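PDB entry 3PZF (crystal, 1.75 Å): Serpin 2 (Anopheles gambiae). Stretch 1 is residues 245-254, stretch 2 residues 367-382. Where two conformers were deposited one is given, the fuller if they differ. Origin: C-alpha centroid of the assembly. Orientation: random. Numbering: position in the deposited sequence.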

# COMPACT_ATOMS: atom_id res chain seq x y z
N ALA A 245 2.11 -11.55 5.94
CA ALA A 245 0.96 -12.41 5.58
C ALA A 245 -0.04 -11.62 4.76
O ALA A 245 -0.08 -10.42 4.88
CB ALA A 245 0.30 -12.94 6.88
N MET A 246 -0.81 -12.27 3.89
CA MET A 246 -1.88 -11.58 3.19
C MET A 246 -3.20 -11.95 3.84
O MET A 246 -3.50 -13.12 4.03
CB MET A 246 -1.95 -11.92 1.69
CG MET A 246 -3.09 -11.18 0.97
SD MET A 246 -3.06 -11.36 -0.87
CE MET A 246 -1.80 -10.19 -1.38
N TYR A 247 -3.99 -10.94 4.16
CA TYR A 247 -5.34 -11.18 4.68
C TYR A 247 -6.37 -10.91 3.61
O TYR A 247 -6.18 -10.02 2.78
CB TYR A 247 -5.62 -10.27 5.86
CG TYR A 247 -5.02 -10.70 7.18
CD1 TYR A 247 -3.73 -10.31 7.54
CD2 TYR A 247 -5.76 -11.48 8.10
CE1 TYR A 247 -3.17 -10.70 8.78
CE2 TYR A 247 -5.21 -11.84 9.34
CZ TYR A 247 -3.93 -11.46 9.66
OH TYR A 247 -3.43 -11.84 10.92
N PHE A 248 -7.45 -11.70 3.61
CA PHE A 248 -8.54 -11.54 2.65
C PHE A 248 -9.81 -11.32 3.44
O PHE A 248 -10.09 -12.08 4.37
CB PHE A 248 -8.71 -12.81 1.79
CG PHE A 248 -7.48 -13.18 1.00
CD1 PHE A 248 -7.35 -12.79 -0.32
CD2 PHE A 248 -6.41 -13.84 1.62
CE1 PHE A 248 -6.20 -13.10 -1.03
CE2 PHE A 248 -5.26 -14.15 0.90
CZ PHE A 248 -5.16 -13.79 -0.44
N ILE A 249 -10.59 -10.30 3.08
CA ILE A 249 -11.91 -10.09 3.69
C ILE A 249 -12.96 -10.24 2.60
O ILE A 249 -13.03 -9.41 1.69
CB ILE A 249 -12.02 -8.71 4.33
CG1 ILE A 249 -10.96 -8.56 5.44
CG2 ILE A 249 -13.44 -8.47 4.87
CD1 ILE A 249 -10.83 -7.11 6.02
N LEU A 250 -13.76 -11.31 2.71
CA LEU A 250 -14.71 -11.70 1.67
C LEU A 250 -16.11 -11.48 2.22
O LEU A 250 -16.55 -12.22 3.11
CB LEU A 250 -14.51 -13.17 1.30
CG LEU A 250 -15.54 -13.79 0.33
CD1 LEU A 250 -15.41 -13.19 -1.08
CD2 LEU A 250 -15.34 -15.30 0.28
N PRO A 251 -16.81 -10.45 1.73
CA PRO A 251 -18.16 -10.14 2.23
C PRO A 251 -19.07 -11.37 2.07
O PRO A 251 -18.97 -12.05 1.07
CB PRO A 251 -18.64 -9.02 1.29
CG PRO A 251 -17.35 -8.33 0.83
CD PRO A 251 -16.34 -9.47 0.72
N ASN A 252 -19.87 -11.68 3.08
CA ASN A 252 -20.87 -12.72 2.92
C ASN A 252 -21.74 -12.36 1.73
O ASN A 252 -21.79 -11.20 1.30
CB ASN A 252 -21.73 -12.81 4.19
CG ASN A 252 -20.92 -13.16 5.44
OD1 ASN A 252 -19.85 -13.80 5.39
ND2 ASN A 252 -21.45 -12.75 6.58
N PRO A 253 -22.42 -13.36 1.15
CA PRO A 253 -23.14 -13.12 -0.11
C PRO A 253 -24.22 -12.04 0.02
O PRO A 253 -24.58 -11.42 -0.97
CB PRO A 253 -23.78 -14.49 -0.41
CG PRO A 253 -22.95 -15.48 0.33
CD PRO A 253 -22.49 -14.77 1.58
N ASP A 254 -24.69 -11.82 1.24
CA ASP A 254 -25.74 -10.85 1.53
C ASP A 254 -25.23 -9.41 1.46
O ASP A 254 -26.03 -8.47 1.48
CB ASP A 254 -26.28 -11.10 2.94
CG ASP A 254 -27.59 -11.88 2.95
OD1 ASP A 254 -27.89 -12.56 1.94
OD2 ASP A 254 -28.31 -11.82 3.97
N ILE A 367 -15.42 -23.41 4.52
CA ILE A 367 -15.24 -23.15 3.08
C ILE A 367 -15.13 -21.67 2.84
O ILE A 367 -16.03 -20.93 3.19
CB ILE A 367 -16.43 -23.66 2.24
CG1 ILE A 367 -16.62 -25.17 2.43
CG2 ILE A 367 -16.25 -23.30 0.75
CD1 ILE A 367 -15.43 -25.97 2.02
N PHE A 368 -14.03 -21.24 2.20
CA PHE A 368 -13.80 -19.84 1.87
C PHE A 368 -13.67 -19.82 0.34
O PHE A 368 -12.68 -20.27 -0.19
CB PHE A 368 -12.48 -19.37 2.48
CG PHE A 368 -12.17 -17.91 2.25
CD1 PHE A 368 -12.52 -16.96 3.20
CD2 PHE A 368 -11.48 -17.47 1.11
CE1 PHE A 368 -12.20 -15.60 3.03
CE2 PHE A 368 -11.16 -16.12 0.95
CZ PHE A 368 -11.54 -15.20 1.90
N ASN A 369 -14.69 -19.33 -0.34
CA ASN A 369 -14.73 -19.41 -1.80
C ASN A 369 -14.90 -18.03 -2.37
O ASN A 369 -16.03 -17.53 -2.47
CB ASN A 369 -15.87 -20.35 -2.26
CG ASN A 369 -15.96 -20.47 -3.79
OD1 ASN A 369 -15.09 -19.99 -4.55
ND2 ASN A 369 -17.02 -21.12 -4.25
N ALA A 370 -13.78 -17.40 -2.71
CA ALA A 370 -13.78 -16.00 -3.12
C ALA A 370 -14.12 -15.86 -4.62
O ALA A 370 -13.25 -15.54 -5.41
CB ALA A 370 -12.39 -15.36 -2.84
N ASN A 371 -15.36 -16.14 -4.98
CA ASN A 371 -15.80 -15.95 -6.37
C ASN A 371 -16.67 -14.69 -6.52
O ASN A 371 -17.52 -14.61 -7.40
CB ASN A 371 -16.52 -17.20 -6.86
CG ASN A 371 -17.85 -17.42 -6.15
OD1 ASN A 371 -18.15 -16.78 -5.14
ND2 ASN A 371 -18.64 -18.37 -6.67
N ARG A 372 -16.46 -13.73 -5.62
CA ARG A 372 -17.08 -12.41 -5.73
C ARG A 372 -16.08 -11.40 -5.14
O ARG A 372 -15.06 -11.79 -4.64
CB ARG A 372 -18.41 -12.36 -5.00
CG ARG A 372 -18.33 -12.72 -3.57
CD ARG A 372 -19.72 -12.89 -2.96
NE ARG A 372 -19.50 -13.33 -1.59
CZ ARG A 372 -19.45 -14.60 -1.22
NH1 ARG A 372 -19.72 -15.56 -2.10
NH2 ARG A 372 -19.18 -14.90 0.03
N PRO A 373 -16.37 -10.10 -5.26
CA PRO A 373 -15.33 -9.11 -4.91
C PRO A 373 -14.90 -9.19 -3.43
O PRO A 373 -15.69 -9.56 -2.56
CB PRO A 373 -16.00 -7.76 -5.20
CG PRO A 373 -16.89 -8.06 -6.39
CD PRO A 373 -17.48 -9.47 -6.00
N PHE A 374 -13.64 -8.86 -3.18
CA PHE A 374 -13.12 -8.94 -1.81
C PHE A 374 -12.02 -7.95 -1.62
O PHE A 374 -11.52 -7.37 -2.58
CB PHE A 374 -12.61 -10.37 -1.54
CG PHE A 374 -11.55 -10.86 -2.51
CD1 PHE A 374 -11.91 -11.59 -3.65
CD2 PHE A 374 -10.21 -10.63 -2.26
CE1 PHE A 374 -10.96 -12.08 -4.50
CE2 PHE A 374 -9.23 -11.11 -3.12
CZ PHE A 374 -9.62 -11.83 -4.27
N ILE A 375 -11.66 -7.75 -0.34
CA ILE A 375 -10.59 -6.83 0.07
C ILE A 375 -9.41 -7.69 0.47
O ILE A 375 -9.60 -8.78 0.98
CB ILE A 375 -11.09 -6.03 1.29
CG1 ILE A 375 -12.31 -5.19 0.86
CG2 ILE A 375 -9.92 -5.16 1.93
CD1 ILE A 375 -13.28 -4.80 2.00
N PHE A 376 -8.19 -7.22 0.23
CA PHE A 376 -7.02 -7.90 0.75
C PHE A 376 -6.02 -6.87 1.27
O PHE A 376 -6.09 -5.68 0.91
CB PHE A 376 -6.38 -8.77 -0.33
CG PHE A 376 -5.84 -7.99 -1.50
CD1 PHE A 376 -6.62 -7.76 -2.64
CD2 PHE A 376 -4.53 -7.51 -1.49
CE1 PHE A 376 -6.12 -7.02 -3.72
CE2 PHE A 376 -4.02 -6.77 -2.58
CZ PHE A 376 -4.83 -6.53 -3.69
N PHE A 377 -5.12 -7.32 2.13
CA PHE A 377 -4.01 -6.48 2.57
C PHE A 377 -2.82 -7.35 2.98
O PHE A 377 -2.99 -8.54 3.28
CB PHE A 377 -4.41 -5.46 3.67
CG PHE A 377 -4.89 -6.06 4.97
CD1 PHE A 377 -6.23 -6.35 5.16
CD2 PHE A 377 -4.01 -6.25 6.04
CE1 PHE A 377 -6.68 -6.87 6.39
CE2 PHE A 377 -4.47 -6.78 7.26
CZ PHE A 377 -5.81 -7.07 7.42
N ILE A 378 -1.62 -6.79 2.88
CA ILE A 378 -0.43 -7.49 3.33
C ILE A 378 0.10 -6.73 4.52
O ILE A 378 0.26 -5.51 4.43
CB ILE A 378 0.62 -7.54 2.23
CG1 ILE A 378 0.08 -8.37 1.05
CG2 ILE A 378 1.93 -8.19 2.78
CD1 ILE A 378 1.03 -8.40 -0.11
N GLU A 379 0.38 -7.44 5.60
CA GLU A 379 0.83 -6.77 6.83
C GLU A 379 2.15 -7.37 7.32
O GLU A 379 2.41 -8.54 7.12
CB GLU A 379 -0.28 -6.93 7.86
CG GLU A 379 0.07 -6.95 9.32
CD GLU A 379 -1.18 -7.15 10.13
OE1 GLU A 379 -2.13 -6.37 9.93
OE2 GLU A 379 -1.24 -8.11 10.93
N ASP A 380 2.98 -6.51 7.91
CA ASP A 380 4.14 -6.92 8.71
C ASP A 380 3.58 -7.36 10.06
O ASP A 380 3.08 -6.55 10.82
CB ASP A 380 5.10 -5.71 8.85
CG ASP A 380 6.33 -6.03 9.70
OD1 ASP A 380 6.27 -6.96 10.53
OD2 ASP A 380 7.36 -5.35 9.52
N GLU A 381 3.59 -8.66 10.33
CA GLU A 381 2.90 -9.19 11.50
C GLU A 381 3.69 -8.98 12.78
O GLU A 381 3.21 -9.32 13.84
CB GLU A 381 2.61 -10.66 11.32
CG GLU A 381 1.74 -10.92 10.09
CD GLU A 381 1.17 -12.30 10.11
OE1 GLU A 381 -0.05 -12.42 10.33
OE2 GLU A 381 1.96 -13.26 9.96
N THR A 382 4.90 -8.45 12.66
CA THR A 382 5.69 -8.16 13.88
C THR A 382 5.37 -6.77 14.42
O THR A 382 5.52 -6.52 15.63
CB THR A 382 7.22 -8.28 13.68
OG1 THR A 382 7.70 -7.21 12.86
CG2 THR A 382 7.62 -9.63 13.10
O HOH W 1 -1.38 -10.55 11.71
O HOH W 2 -18.22 -14.64 3.03

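The apolar centre lies where Leu250 meets the second stretch: its CD2 sits over the face of the Phe368 ring, 4.1 Å from the centroid, while Leu250 CD1 lies 4.0 Å from Phe374 CB. Phe248 fills the adjoining space, its CB 3.7 Å from Phe368 CZ and its CD1 3.8 Å from Phe374 CE2, which approaches the edge of the Phe248 ring. On the same sheet face, Met246 CE packs 3.6 Å from Ile378 CG1. The other face carries Tyr247, Ile249, Ile375 and Phe377. Here Tyr247 CB lies over the Phe377 ring, 3.7 Å from its centroid; the two rings are nearly parallel (13°) but slid apart, so they barely overlap.

Antiparallel pairing of strands 245-251 and 374-380 sets the register from Ala245-Glu379 to Ile249-Ile375, whereas Phe368 reaches the contact from a strand crossing at 86°. Paired backbone hydrogen bonds join Ala245 to Glu379, Tyr247 to Phe377 and Ile249 to Ile375, the shortest from Tyr247 N to Phe377 O (2.7 Å).

Polar groups close both ends. Beyond the last bridge, Arg372 NE and NH2 both donate to Pro251 O, each at 3.0 Å, and the guanidinium lies between Leu250 CD1 and Pro253 CD on opposite faces. At the other end, a water accepts from Tyr247 OH (2.5 Å) and donates to Glu379 OE2 (2.6 Å) and Glu381 OE1 (2.7 Å), linking the tyrosine to both carboxylates.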